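Local coordinates for protein esterase (Alcaligenes sp., PDB 1QLW) that probably hydrolyses carboxylic esters, as an enzyme built on the alpha/beta hydrolase fold, at residues S20-G25 against V47-V52; T66-C71 against T200-H205. One frame throughout, in Å; residues are numbered along the deposited sequence.

In the fold
Read from the N terminus, the chain first lays down strand 13-23, turns through strand 26-30 and returns along strand 43-57; interaction 1 closes this short loop by antiparallel pairing. Strand 65-68 follows, and interaction 2 joins it to strand 200-205 across a long excursion of loops and helices. The two closures stand in series, neither nested nor crossed. The centres of interactions 1 and 2 lie about 15 Å apart, and the nearest atoms of interactions 1 and 2 about 6 Å apart, without touching. Strand 99-103, from within the second loop, pairs with both 43-57 and 65-68. One mixed sheet thus runs from the antiparallel N-terminal part of interaction 1 to the parallel, probably catalytic centre of interaction 2.

Interaction 1: residues S20-G25 against V47-V52; sequences SFFVGG and VDQMYV
F21 pairs with V52 and V23 with M50 as antiparallel hydrogen-bonded pairs, while F22 and Y51 form the non-hydrogen-bonded pair between them. Four backbone hydrogen bonds join the strands, the shortest from V52 N to F21 O (2.8 Å). CA-H...O contacts accompany them, among them F22 CA to M50 O (3.2 Å).

On the face bearing F21, V23, M50 and V52 the packing is apolar. F21 holds CG between its backbone N and carbonyl carbon (chi1 58°), which brings the ring alongside V52; V52 CB makes a CH-pi contact over one ring face, 4.1 Å from the centroid and 14° off the normal. V23 CG2 meets V52 CG2 at 3.9 Å, and the M50 methyl, CE, curls back to V23 CB at 4.1 Å. The other face holds an oblique aromatic pair with planes at 59°, F22 CE2 lying 3.6 Å from Y51 CB.

Beyond the pairs, the backbone angles of G25 call for glycine, and a CB would also crowd Q49 CB.

The polar ends serve the dimer: S20 OG and Y51 OH both bind E79 of the second subunit. Helix 185-197 packs against F21, V23 and M50, while strand 99-103 continues the sheet beyond strand 43-57, meeting M50, Y51 and V52.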
loop_
_atom_site.group_PDB
_atom_site.type_symbol
_atom_site.label_atom_id
_atom_site.label_comp_id
_atom_site.label_asym_id
_atom_site.label_seq_id
_atom_site.Cartn_x
_atom_site.Cartn_y
_atom_site.Cartn_z
ATOM N N SER A 20 10.461 4.502 -3.192
ATOM C CA SER A 20 9.944 3.553 -2.229
ATOM C C SER A 20 11.028 2.561 -1.855
ATOM O O SER A 20 11.873 2.225 -2.705
ATOM C CB SER A 20 8.808 2.715 -2.864
ATOM O OG SER A 20 7.798 3.551 -3.344
ATOM N N PHE A 21 10.979 2.081 -0.619
ATOM C CA PHE A 21 11.929 1.075 -0.161
ATOM C C PHE A 21 11.317 0.411 1.079
ATOM O O PHE A 21 10.268 0.855 1.560
ATOM C CB PHE A 21 13.307 1.652 0.139
ATOM C CG PHE A 21 13.352 2.747 1.161
ATOM C CD1 PHE A 21 13.174 4.077 0.806
ATOM C CD2 PHE A 21 13.540 2.474 2.503
ATOM C CE1 PHE A 21 13.244 5.093 1.744
ATOM C CE2 PHE A 21 13.590 3.473 3.462
ATOM C CZ PHE A 21 13.444 4.783 3.072
ATOM N N PHE A 22 12.006 -0.608 1.570
ATOM C CA PHE A 22 11.580 -1.266 2.788
ATOM C C PHE A 22 12.666 -1.176 3.838
ATOM O O PHE A 22 13.862 -1.101 3.538
ATOM C CB PHE A 22 11.291 -2.767 2.550
ATOM C CG PHE A 22 9.981 -2.943 1.832
ATOM C CD1 PHE A 22 9.871 -2.772 0.457
ATOM C CD2 PHE A 22 8.831 -3.270 2.542
ATOM C CE1 PHE A 22 8.639 -2.890 -0.158
ATOM C CE2 PHE A 22 7.613 -3.420 1.923
ATOM C CZ PHE A 22 7.514 -3.223 0.558
ATOM N N VAL A 23 12.238 -1.197 5.098
ATOM C CA VAL A 23 13.137 -1.214 6.235
ATOM C C VAL A 23 12.904 -2.507 7.018
ATOM O O VAL A 23 11.780 -2.890 7.328
ATOM C CB VAL A 23 12.849 -0.025 7.173
ATOM C CG1 VAL A 23 13.696 -0.106 8.421
ATOM C CG2 VAL A 23 13.056 1.264 6.391
ATOM N N GLY A 24 14.010 -3.179 7.350
ATOM C CA GLY A 24 13.940 -4.300 8.262
ATOM C C GLY A 24 13.410 -5.578 7.640
ATOM O O GLY A 24 13.532 -5.849 6.442
ATOM N N GLY A 25 12.843 -6.399 8.515
ATOM C CA GLY A 25 12.379 -7.740 8.153
ATOM C C GLY A 25 13.284 -8.805 8.774
ATOM O O GLY A 25 14.422 -8.577 9.168
ATOM N N VAL A 47 9.382 -11.398 6.655
ATOM C CA VAL A 47 8.225 -10.804 7.330
ATOM C C VAL A 47 8.706 -9.720 8.295
ATOM O O VAL A 47 9.891 -9.641 8.612
ATOM C CB VAL A 47 7.344 -11.821 8.062
ATOM C CG1 VAL A 47 6.776 -12.871 7.119
ATOM C CG2 VAL A 47 8.157 -12.465 9.162
ATOM N N ASP A 48 7.805 -8.840 8.695
ATOM C CA ASP A 48 8.023 -7.736 9.627
ATOM C C ASP A 48 8.670 -6.491 9.018
ATOM O O ASP A 48 8.745 -5.467 9.706
ATOM C CB ASP A 48 8.778 -8.148 10.882
ATOM C CG ASP A 48 8.036 -9.096 11.806
ATOM O OD1 ASP A 48 6.809 -9.242 11.698
ATOM O OD2 ASP A 48 8.743 -9.713 12.628
ATOM N N GLN A 49 9.053 -6.533 7.750
ATOM C CA GLN A 49 9.587 -5.374 7.066
ATOM C C GLN A 49 8.512 -4.289 6.946
ATOM O O GLN A 49 7.311 -4.561 6.902
ATOM C CB GLN A 49 10.089 -5.765 5.664
ATOM C CG GLN A 49 9.027 -6.302 4.702
ATOM C CD GLN A 49 8.878 -7.796 4.781
ATOM O OE1 GLN A 49 9.073 -8.404 5.820
ATOM N NE2 GLN A 49 8.591 -8.480 3.682
ATOM N N MET A 50 8.972 -3.049 6.785
ATOM C CA MET A 50 8.095 -1.872 6.739
ATOM C C MET A 50 8.242 -1.157 5.398
ATOM O O MET A 50 9.355 -0.703 5.059
ATOM C CB MET A 50 8.470 -0.932 7.893
ATOM C CG MET A 50 7.698 0.377 7.916
ATOM S SD MET A 50 8.156 1.388 9.341
ATOM C CE MET A 50 9.724 2.079 8.796
ATOM N N TYR A 51 7.150 -1.028 4.667
ATOM C CA TYR A 51 7.099 -0.249 3.426
ATOM C C TYR A 51 7.215 1.240 3.721
ATOM O O TYR A 51 6.557 1.757 4.631
ATOM C CB TYR A 51 5.743 -0.489 2.767
ATOM C CG TYR A 51 5.453 0.361 1.545
ATOM C CD1 TYR A 51 6.100 0.118 0.328
ATOM C CD2 TYR A 51 4.539 1.394 1.601
ATOM C CE1 TYR A 51 5.823 0.892 -0.781
ATOM C CE2 TYR A 51 4.260 2.163 0.483
ATOM C CZ TYR A 51 4.895 1.895 -0.720
ATOM O OH TYR A 51 4.557 2.672 -1.813
ATOM N N VAL A 52 8.016 1.928 2.916
ATOM C CA VAL A 52 8.221 3.359 3.025
ATOM C C VAL A 52 8.125 3.998 1.640
ATOM O O VAL A 52 8.883 3.620 0.741
ATOM C CB VAL A 52 9.594 3.702 3.635
ATOM C CG1 VAL A 52 9.709 5.206 3.862
ATOM C CG2 VAL A 52 9.846 2.927 4.928
#

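Interaction 2: residues T66-C71 against T200-H205; sequences TLIHGC and TVLLSH
At the centre of the alpha/beta hydrolase sheet, T66 and L67 of strand 65-68 run parallel to L202 and L203 of strand 200-205. T66 N donates to V201 O (2.9 Å, 168° at the hydrogen), and T66 O receives L203 N at 2.8 Å. L203 O then takes I68 N in a more bent bond (138°).

T66 sets OG1 beside its own backbone N (chi1 -63°), from where it donates to T200 OG1 at 2.9 Å; the two side chains cross at about a right angle, and T200 OG1 also bonds P64 O. A valine at T66 would probably leave T200 OG1 without this donor, with P64 O still bonded to it. T66 CB packs on L202 CD2, and on the other face, in one of its two conformers, L67 CD2 comes to 3.8 Å from L203 CD2.

In this fold the strand that 200-205 corresponds to leads into the nucleophile elbow, and the loop after the strand matching 65-68 usually shapes the oxyanion hole, a role the H69-G70 loop probably fills here. H69 ND1 donates in its ring plane to a lone pair of G70 O (2.8 Å). G70 packs so closely that a CB would collide with H205 O. One water accepts from G70 N (2.7 Å) and bonds H205 ND1 in the plane of that ring, bridging loop and strand end. H205 stacks on H298 and bonds its carbonyl through NE2.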
loop_
_atom_site.group_PDB
_atom_site.type_symbol
_atom_site.label_atom_id
_atom_site.label_comp_id
_atom_site.label_asym_id
_atom_site.label_seq_id
_atom_site.Cartn_x
_atom_site.Cartn_y
_atom_site.Cartn_z
ATOM N N THR A 66 8.188 11.785 9.028
ATOM C CA THR A 66 7.753 10.403 8.834
ATOM C C THR A 66 6.339 10.284 9.391
ATOM O O THR A 66 6.119 10.558 10.579
ATOM C CB THR A 66 8.726 9.443 9.527
ATOM O OG1 THR A 66 10.025 9.546 8.931
ATOM C CG2 THR A 66 8.260 8.006 9.409
ATOM N N LEU A 67 5.392 9.889 8.558
ATOM C CA LEU A 67 3.975 9.786 8.895
ATOM C C LEU A 67 3.591 8.338 9.138
ATOM O O LEU A 67 3.820 7.491 8.273
ATOM C CB LEU A 67 3.095 10.387 7.794
ATOM C CG LEU A 67 3.296 11.870 7.488
ATOM C CD1 LEU A 67 2.484 12.266 6.249
ATOM C CD2 LEU A 67 2.872 12.724 8.667
ATOM N N ILE A 68 3.022 8.073 10.313
ATOM C CA ILE A 68 2.818 6.731 10.835
ATOM C C ILE A 68 1.353 6.524 11.199
ATOM O O ILE A 68 0.875 7.060 12.216
ATOM C CB ILE A 68 3.718 6.521 12.072
ATOM C CG1 ILE A 68 5.188 6.910 11.824
ATOM C CG2 ILE A 68 3.604 5.093 12.587
ATOM C CD1 ILE A 68 5.911 7.295 13.095
ATOM N N HIS A 69 0.613 5.794 10.378
ATOM C CA HIS A 69 -0.805 5.558 10.586
ATOM C C HIS A 69 -1.071 4.691 11.818
ATOM O O HIS A 69 -0.183 4.030 12.350
ATOM C CB HIS A 69 -1.426 4.904 9.335
ATOM C CG HIS A 69 -0.903 3.509 9.120
ATOM N ND1 HIS A 69 -1.403 2.447 9.858
ATOM C CD2 HIS A 69 0.044 2.996 8.312
ATOM C CE1 HIS A 69 -0.727 1.352 9.488
ATOM N NE2 HIS A 69 0.160 1.648 8.550
ATOM N N GLY A 70 -2.347 4.689 12.213
ATOM C CA GLY A 70 -2.804 3.920 13.350
ATOM C C GLY A 70 -3.579 2.670 12.973
ATOM O O GLY A 70 -3.263 2.019 11.969
ATOM N N CYS A 71 -4.525 2.266 13.823
ATOM C CA CYS A 71 -5.198 0.996 13.617
ATOM C C CYS A 71 -6.049 1.012 12.372
ATOM O O CYS A 71 -6.525 2.045 11.910
ATOM C CB CYS A 71 -6.130 0.567 14.747
ATOM S SG CYS A 71 -7.851 1.086 14.574
ATOM N N THR A 200 14.733 12.873 11.692
ATOM C CA THR A 200 13.379 12.973 11.180
ATOM C C THR A 200 12.436 13.304 12.325
ATOM O O THR A 200 12.680 12.970 13.493
ATOM C CB THR A 200 12.940 11.651 10.491
ATOM O OG1 THR A 200 11.626 11.772 9.933
ATOM C CG2 THR A 200 12.946 10.454 11.428
ATOM N N VAL A 201 11.354 13.964 11.979
ATOM C CA VAL A 201 10.262 14.220 12.894
ATOM C C VAL A 201 9.303 13.033 12.734
ATOM O O VAL A 201 8.795 12.813 11.628
ATOM C CB VAL A 201 9.518 15.510 12.569
ATOM C CG1 VAL A 201 8.289 15.699 13.441
ATOM C CG2 VAL A 201 10.469 16.701 12.671
ATOM N N LEU A 202 9.025 12.292 13.795
ATOM C CA LEU A 202 8.093 11.173 13.753
ATOM C C LEU A 202 6.703 11.671 14.106
ATOM O O LEU A 202 6.536 12.232 15.194
ATOM C CB LEU A 202 8.520 10.065 14.720
ATOM C CG LEU A 202 9.894 9.436 14.473
ATOM C CD1 LEU A 202 10.208 8.396 15.539
ATOM C CD2 LEU A 202 10.034 8.830 13.092
ATOM N N LEU A 203 5.732 11.439 13.236
ATOM C CA LEU A 203 4.350 11.863 13.449
ATOM C C LEU A 203 3.467 10.623 13.396
ATOM O O LEU A 203 3.381 9.941 12.384
ATOM C CB LEU A 203 3.954 12.901 12.415
ATOM C CG LEU A 203 2.620 13.605 12.675
ATOM C CD1 LEU A 203 2.596 14.960 11.994
ATOM C CD2 LEU A 203 1.463 12.740 12.245
ATOM N N SER A 204 2.840 10.315 14.531
ATOM C CA SER A 204 2.029 9.114 14.684
ATOM C C SER A 204 0.595 9.423 15.055
ATOM O O SER A 204 0.205 10.571 15.291
ATOM C CB SER A 204 2.666 8.175 15.696
ATOM O OG SER A 204 2.664 8.803 16.961
ATOM N N HIS A 205 -0.226 8.374 15.129
ATOM C CA HIS A 205 -1.665 8.505 15.300
ATOM C C HIS A 205 -2.237 7.319 16.046
ATOM O O HIS A 205 -2.054 6.184 15.617
ATOM C CB HIS A 205 -2.329 8.575 13.901
ATOM C CG HIS A 205 -3.799 8.847 13.894
ATOM N ND1 HIS A 205 -4.624 8.265 12.947
ATOM C CD2 HIS A 205 -4.556 9.636 14.689
ATOM C CE1 HIS A 205 -5.845 8.729 13.220
ATOM N NE2 HIS A 205 -5.850 9.564 14.246
HETATM O O HOH W 1 -4.032 6.435 10.979
#